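Local coordinates for hypothetical bacterial 6-phosphogluconolactonase (PDB 3SCY), which is a putative 6-phosphogluconolactonase of the seven-bladed beta-propeller type, and so probably hydrolyses 6-phosphogluconolactone to 6-phosphogluconate, at residues A76-A81 with L92-T97. Numbering follows the deposited sequence. Where two conformers were deposited one is given.
Sequences AVSAFA and LNTQKT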
loop_
_atom_site.group_PDB
_atom_site.type_symbol
_atom_site.label_atom_id
_atom_site.label_comp_id
_atom_site.label_asym_id
_atom_site.label_seq_id
_atom_site.Cartn_x
_atom_site.Cartn_y
_atom_site.Cartn_z
ATOM N N ALA A 76 1.383 6.084 15.826
ATOM C CA ALA A 76 0.367 5.189 16.322
ATOM C C ALA A 76 -0.446 4.548 15.206
ATOM O O ALA A 76 -0.206 4.803 14.021
ATOM C CB ALA A 76 -0.584 5.983 17.233
ATOM N N VAL A 77 -1.398 3.693 15.615
ATOM C CA VAL A 77 -2.411 3.097 14.744
ATOM C C VAL A 77 -3.757 3.375 15.362
ATOM O O VAL A 77 -3.903 3.241 16.582
ATOM C CB VAL A 77 -2.199 1.593 14.481
ATOM C CG1 VAL A 77 -3.347 1.005 13.649
ATOM C CG2 VAL A 77 -0.872 1.380 13.773
ATOM N N SER A 78 -4.736 3.764 14.536
ATOM C CA SER A 78 -6.099 4.014 14.988
ATOM C C SER A 78 -7.001 2.936 14.428
ATOM O O SER A 78 -6.835 2.568 13.263
ATOM C CB SER A 78 -6.569 5.383 14.501
ATOM O OG SER A 78 -5.750 6.420 15.016
ATOM N N ALA A 79 -7.950 2.461 15.231
ATOM C CA ALA A 79 -8.931 1.462 14.836
ATOM C C ALA A 79 -10.298 2.086 14.835
ATOM O O ALA A 79 -10.666 2.756 15.810
ATOM C CB ALA A 79 -8.897 0.293 15.810
ATOM N N PHE A 80 -11.073 1.844 13.781
ATOM C CA PHE A 80 -12.407 2.409 13.623
ATOM C C PHE A 80 -13.441 1.370 13.277
ATOM O O PHE A 80 -13.134 0.443 12.518
ATOM C CB PHE A 80 -12.420 3.409 12.442
ATOM C CG PHE A 80 -11.428 4.539 12.496
ATOM C CD1 PHE A 80 -10.125 4.360 12.047
ATOM C CD2 PHE A 80 -11.809 5.797 12.967
ATOM C CE1 PHE A 80 -9.209 5.399 12.081
ATOM C CE2 PHE A 80 -10.883 6.835 13.023
ATOM C CZ PHE A 80 -9.589 6.622 12.594
ATOM N N ALA A 81 -14.674 1.547 13.760
ATOM C CA ALA A 81 -15.794 0.777 13.238
ATOM C C ALA A 81 -16.219 1.472 11.942
ATOM O O ALA A 81 -16.296 2.715 11.899
ATOM C CB ALA A 81 -16.941 0.745 14.222
ATOM N N LEU A 92 -12.530 3.626 17.638
ATOM C CA LEU A 92 -12.644 2.693 18.748
ATOM C C LEU A 92 -11.530 2.966 19.727
ATOM O O LEU A 92 -11.782 3.132 20.922
ATOM C CB LEU A 92 -12.596 1.235 18.266
ATOM C CG LEU A 92 -13.667 0.805 17.241
ATOM C CD1 LEU A 92 -13.477 -0.666 16.886
ATOM C CD2 LEU A 92 -15.076 1.023 17.759
ATOM N N ASN A 93 -10.277 2.991 19.219
ATOM C CA ASN A 93 -9.117 3.295 20.045
ATOM C C ASN A 93 -7.885 3.508 19.191
ATOM O O ASN A 93 -7.938 3.374 17.968
ATOM C CB ASN A 93 -8.866 2.221 21.125
ATOM C CG ASN A 93 -8.271 0.917 20.647
ATOM O OD1 ASN A 93 -8.381 0.547 19.473
ATOM N ND2 ASN A 93 -7.569 0.236 21.545
ATOM N N THR A 94 -6.777 3.866 19.859
ATOM C CA THR A 94 -5.481 4.128 19.248
ATOM C C THR A 94 -4.419 3.432 20.093
ATOM O O THR A 94 -4.593 3.305 21.315
ATOM C CB THR A 94 -5.250 5.661 19.169
ATOM O OG1 THR A 94 -6.407 6.307 18.634
ATOM C CG2 THR A 94 -4.023 6.048 18.354
ATOM N N GLN A 95 -3.333 2.980 19.456
ATOM C CA GLN A 95 -2.221 2.366 20.180
ATOM C C GLN A 95 -0.922 2.853 19.566
ATOM O O GLN A 95 -0.841 2.977 18.350
ATOM C CB GLN A 95 -2.283 0.824 20.190
ATOM C CG GLN A 95 -3.519 0.203 20.849
ATOM C CD GLN A 95 -3.509 0.236 22.362
ATOM O OE1 GLN A 95 -2.632 0.836 23.006
ATOM N NE2 GLN A 95 -4.495 -0.411 22.966
ATOM N N LYS A 96 0.101 3.064 20.382
ATOM C CA LYS A 96 1.398 3.569 19.920
ATOM C C LYS A 96 2.210 2.470 19.233
ATOM O O LYS A 96 2.199 1.318 19.662
ATOM C CB LYS A 96 2.174 4.160 21.120
ATOM C CG LYS A 96 1.438 5.304 21.820
ATOM C CD LYS A 96 1.259 6.574 20.951
ATOM C CE LYS A 96 0.820 7.785 21.755
ATOM N NZ LYS A 96 -0.599 7.690 22.200
ATOM N N THR A 97 2.909 2.834 18.149
ATOM C CA THR A 97 3.723 1.861 17.427
ATOM C C THR A 97 5.075 1.664 18.075
ATOM O O THR A 97 5.717 0.660 17.794
ATOM C CB THR A 97 3.955 2.326 15.991
ATOM O OG1 THR A 97 4.517 3.636 16.001
ATOM C CG2 THR A 97 2.706 2.314 15.186
#
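Val77 and Gln95 exchange a reciprocal pair of backbone hydrogen bonds, each 2.9 Å long (Val77 N to Gln95 O and Gln95 N to Val77 O), and form a hydrogen-bonded antiparallel pair. Two residues on, Ala79 N reaches Asn93 O in a nearly straight bond, 175° at the hydrogen. The regular pattern then breaks: Ala79 O accepts a short bond from Leu92 N at 2.8 Å and a weak one from Asn93 N at 3.4 Å. One residue thus faces two, a classic beta bulge. Between the bonded pairs, Thr94 CA lends a C-H···O contact to Val77 O.

Side-chain contacts lie on both faces. Leu92, the first residue of the bulge, has its CG anti to the carbonyl carbon (chi1 -58°), and its side chain reaches along to Ala81, with CD2 4.0 Å from Ala81 CB. On the face of Ser78 and Thr94, the Thr94 methyl CG2 packs 3.6 Å from Ala76 CB. The other face carries Val77, Ala79, Asn93 and Gln95; here the amide oxygen Asn93 OD1 rests against the methyl group Ala79 CB, and near the strand end Val77 CG2 meets Thr97 CG2, the two side chains crossing at about a right angle.

Polar side chains look beyond the pair. Ser78 OG bonds to Asn68 ND2 on the neighbouring strand 63-68, whereas Asn93 ND2 and Gln95 NE2 both donate to Leu133 O.

The hairpin forms the two outer strands of one propeller blade. Backbone bonds hold these strands together, while amide side chains of the outermost strand share a carbonyl of the next blade's connecting loop, tying blade to blade.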